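Local coordinates for putative transporter (Clostridium difficile 630, PDB 3LV9), which is a putative membrane transporter of unconfirmed function, represented here by its paired CBS domains, and may bind flavin adenine dinucleotide, at residues T33-I38 and R58-R63. Sequence-based numbering, arbitrary orientation.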
ATOM      1  N   THR A  33       6.777  16.378 -11.260  1.00 26.86           N
ATOM      2  CA  THR A  33       5.550  17.188 -11.350  1.00 27.93           C
ATOM      3  C   THR A  33       4.322  16.472 -10.822  1.00 28.75           C
ATOM      4  O   THR A  33       3.418  17.135 -10.270  1.00 28.05           O
ATOM      5  CB  THR A  33       5.296  17.820 -12.794  1.00 28.35           C
ATOM      6  OG1 THR A  33       4.276  18.812 -12.685  1.00 30.83           O
ATOM      7  CG2 THR A  33       4.859  16.832 -13.815  1.00 26.55           C
ATOM      8  N   ASP A  34       4.311  15.129 -10.931  1.00 29.34           N
ATOM      9  CA  ASP A  34       3.145  14.315 -10.508  1.00 30.27           C
ATOM     10  C   ASP A  34       3.302  13.741  -9.110  1.00 30.79           C
ATOM     11  O   ASP A  34       2.367  13.211  -8.515  1.00 30.67           O
ATOM     12  CB  ASP A  34       2.921  13.190 -11.487  1.00 30.56           C
ATOM     13  CG  ASP A  34       2.516  13.704 -12.875  1.00 33.90           C
ATOM     14  OD1 ASP A  34       1.720  14.658 -12.927  1.00 39.95           O
ATOM     15  OD2 ASP A  34       2.985  13.176 -13.910  1.00 38.19           O
HETATM   16  N   MSE A  35       4.494  13.870  -8.568  1.00 31.47           N
HETATM   17  CA  MSE A  35       4.785  13.383  -7.236  1.00 32.46           C
HETATM   18  C   MSE A  35       4.041  14.227  -6.200  1.00 31.72           C
HETATM   19  O   MSE A  35       4.020  15.457  -6.282  1.00 31.74           O
HETATM   20  CB  MSE A  35       6.301  13.427  -7.036  1.00 33.25           C
HETATM   21  CG  MSE A  35       6.771  13.669  -5.653  1.00 38.99           C
HETATM   22 SE   MSE A  35       8.723  13.668  -5.599  0.80 49.51          SE
HETATM   23  CE  MSE A  35       8.987  14.543  -3.892  1.00 49.77           C
ATOM     24  N   VAL A  36       3.423  13.584  -5.240  1.00 31.49           N
ATOM     25  CA  VAL A  36       2.837  14.324  -4.151  1.00 32.47           C
ATOM     26  C   VAL A  36       3.674  14.337  -2.887  1.00 32.22           C
ATOM     27  O   VAL A  36       3.929  13.314  -2.302  1.00 32.61           O
ATOM     28  CB  VAL A  36       1.456  13.798  -3.832  1.00 33.49           C
ATOM     29  CG1 VAL A  36       1.000  14.358  -2.526  1.00 34.16           C
ATOM     30  CG2 VAL A  36       0.473  14.202  -4.955  1.00 33.97           C
ATOM     31  N   CYS A  37       4.068  15.532  -2.471  1.00 32.76           N
ATOM     32  CA  CYS A  37       4.825  15.778  -1.261  1.00 33.35           C
ATOM     33  C   CYS A  37       3.912  16.396  -0.236  1.00 32.44           C
ATOM     34  O   CYS A  37       3.146  17.298  -0.548  1.00 33.42           O
ATOM     35  CB  CYS A  37       5.972  16.786  -1.527  1.00 33.67           C
ATOM     36  SG  CYS A  37       7.442  16.353  -0.552  1.00 42.61           S
ATOM     37  N   ILE A  38       4.023  15.949   1.005  1.00 30.86           N
ATOM     38  CA  ILE A  38       3.456  16.652   2.094  1.00 29.91           C
ATOM     39  C   ILE A  38       4.479  17.682   2.531  1.00 29.69           C
ATOM     40  O   ILE A  38       5.578  17.305   2.924  1.00 30.66           O
ATOM     41  CB  ILE A  38       3.213  15.708   3.256  1.00 29.89           C
ATOM     42  CG1 ILE A  38       2.130  14.682   2.895  1.00 30.37           C
ATOM     43  CG2 ILE A  38       2.749  16.505   4.474  1.00 30.42           C
ATOM     44  CD1 ILE A  38       1.715  13.822   4.040  1.00 32.37           C
ATOM     45  N   ARG A  58       2.643   5.755   1.153  1.00 34.34           N
ATOM     46  CA  ARG A  58       3.875   6.379   1.653  0.50 33.85           C
ATOM     47  C   ARG A  58       4.109   7.738   0.967  1.00 32.92           C
ATOM     48  O   ARG A  58       4.140   7.829  -0.262  1.00 32.49           O
ATOM     49  CB  ARG A  58       5.072   5.432   1.465  0.50 33.76           C
ATOM     50  CG  ARG A  58       5.101   4.224   2.440  0.50 34.35           C
ATOM     51  CD  ARG A  58       6.278   3.220   2.191  0.50 34.26           C
ATOM     52  NE  ARG A  58       6.324   2.153   3.203  0.50 33.87           N
ATOM     53  CZ  ARG A  58       5.851   0.920   3.030  0.50 34.06           C
ATOM     54  NH1 ARG A  58       5.315   0.555   1.871  0.50 33.86           N
ATOM     55  NH2 ARG A  58       5.912   0.040   4.020  0.50 33.60           N
ATOM     56  N   TYR A  59       4.254   8.795   1.763  1.00 31.10           N
ATOM     57  CA  TYR A  59       4.420  10.116   1.197  1.00 29.08           C
ATOM     58  C   TYR A  59       5.708  10.732   1.663  1.00 28.39           C
ATOM     59  O   TYR A  59       5.988  10.799   2.853  1.00 28.95           O
ATOM     60  CB  TYR A  59       3.288  11.038   1.570  1.00 28.89           C
ATOM     61  CG  TYR A  59       1.943  10.720   0.949  1.00 27.64           C
ATOM     62  CD1 TYR A  59       1.472  11.448  -0.167  1.00 28.77           C
ATOM     63  CD2 TYR A  59       1.119   9.747   1.487  1.00 25.58           C
ATOM     64  CE1 TYR A  59       0.216  11.181  -0.740  1.00 29.77           C
ATOM     65  CE2 TYR A  59      -0.158   9.459   0.913  1.00 24.95           C
ATOM     66  CZ  TYR A  59      -0.591  10.195  -0.188  1.00 30.36           C
ATOM     67  OH  TYR A  59      -1.828   9.936  -0.769  1.00 36.48           O
ATOM     68  N   PRO A  60       6.484  11.229   0.719  1.00 27.03           N
ATOM     69  CA  PRO A  60       7.565  12.094   1.055  1.00 27.01           C
ATOM     70  C   PRO A  60       7.097  13.386   1.702  1.00 26.69           C
ATOM     71  O   PRO A  60       6.030  13.850   1.398  1.00 26.24           O
ATOM     72  CB  PRO A  60       8.224  12.370  -0.284  1.00 27.83           C
ATOM     73  CG  PRO A  60       7.131  12.239  -1.270  1.00 28.87           C
ATOM     74  CD  PRO A  60       6.164  11.250  -0.717  1.00 28.22           C
ATOM     75  N   VAL A  61       7.923  13.911   2.611  1.00 26.23           N
ATOM     76  CA  VAL A  61       7.716  15.138   3.287  1.00 25.87           C
ATOM     77  C   VAL A  61       8.828  16.094   2.795  1.00 27.06           C
ATOM     78  O   VAL A  61      10.024  15.716   2.745  1.00 26.75           O
ATOM     79  CB  VAL A  61       7.830  14.924   4.806  1.00 25.58           C
ATOM     80  CG1 VAL A  61       7.831  16.224   5.539  1.00 24.25           C
ATOM     81  CG2 VAL A  61       6.714  14.030   5.299  1.00 25.13           C
ATOM     82  N   CYS A  62       8.415  17.293   2.405  1.00 27.68           N
ATOM     83  CA  CYS A  62       9.280  18.360   1.906  1.00 29.18           C
ATOM     84  C   CYS A  62       9.243  19.603   2.751  1.00 28.60           C
ATOM     85  O   CYS A  62       8.231  19.940   3.285  1.00 28.43           O
ATOM     86  CB  CYS A  62       8.844  18.817   0.522  1.00 29.64           C
ATOM     87  SG  CYS A  62       8.511  17.610  -0.621  1.00 36.20           S
ATOM     88  N   ARG A  63      10.354  20.307   2.798  1.00 28.76           N
ATOM     89  CA  ARG A  63      10.445  21.634   3.376  1.00 29.34           C
ATOM     90  C   ARG A  63      10.533  22.587   2.213  1.00 29.36           C
ATOM     91  O   ARG A  63      11.480  22.548   1.429  1.00 29.36           O
ATOM     92  CB  ARG A  63      11.692  21.705   4.272  1.00 30.16           C
ATOM     93  CG  ARG A  63      12.160  23.067   4.805  1.00 31.52           C
ATOM     94  CD  ARG A  63      13.334  22.867   5.822  1.00 32.69           C
ATOM     95  NE  ARG A  63      12.814  22.341   7.105  1.00 34.43           N
ATOM     96  CZ  ARG A  63      13.502  21.637   8.026  1.00 37.52           C
ATOM     97  NH1 ARG A  63      14.791  21.338   7.862  1.00 37.35           N
ATOM     98  NH2 ARG A  63      12.888  21.208   9.139  1.00 36.84           N
TER
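C37 and C62 are joined by a disulfide whose modelled SG–SG length, 1.7 Å, is too short to be trusted in detail at 2.4 Å resolution, although the covalent link itself is clear. Beside the link, I38 and V61 form a parallel bridge: I38 N donates to P60 O at 2.9 Å, and C62 N donates to I38 O, also at 2.9 Å. I38 therefore spends both its backbone N-H and its carbonyl on the neighbouring strand 58-62, which is how the short strand 38-39 joins the edge of the sheet of 58-62 and 69-74 in the first CBS domain. Helix 44-53 makes the beta-alpha-beta crossover from strand 38-39 to the parallel strand 58-62, and its I47, I50 and L51 pack on I38, V36 and Y59 respectively.

The Y59 ring lies alongside V36, both side chains pointing the same way. V36 CG1, anti to the backbone N (chi1 167°), meets the ring edge near its plane, 3.7 Å from Y59 CE1. I38 instead crosses Y59 at about a right angle, with CD1 4.0 Å from Y59 CB. The side chain of selenomethionine M35, extended beyond CG, runs past P60 in the opposite direction, CE lying 4.0 Å from P60 CG, while V36 O sits 3.4 Å from P60 CD.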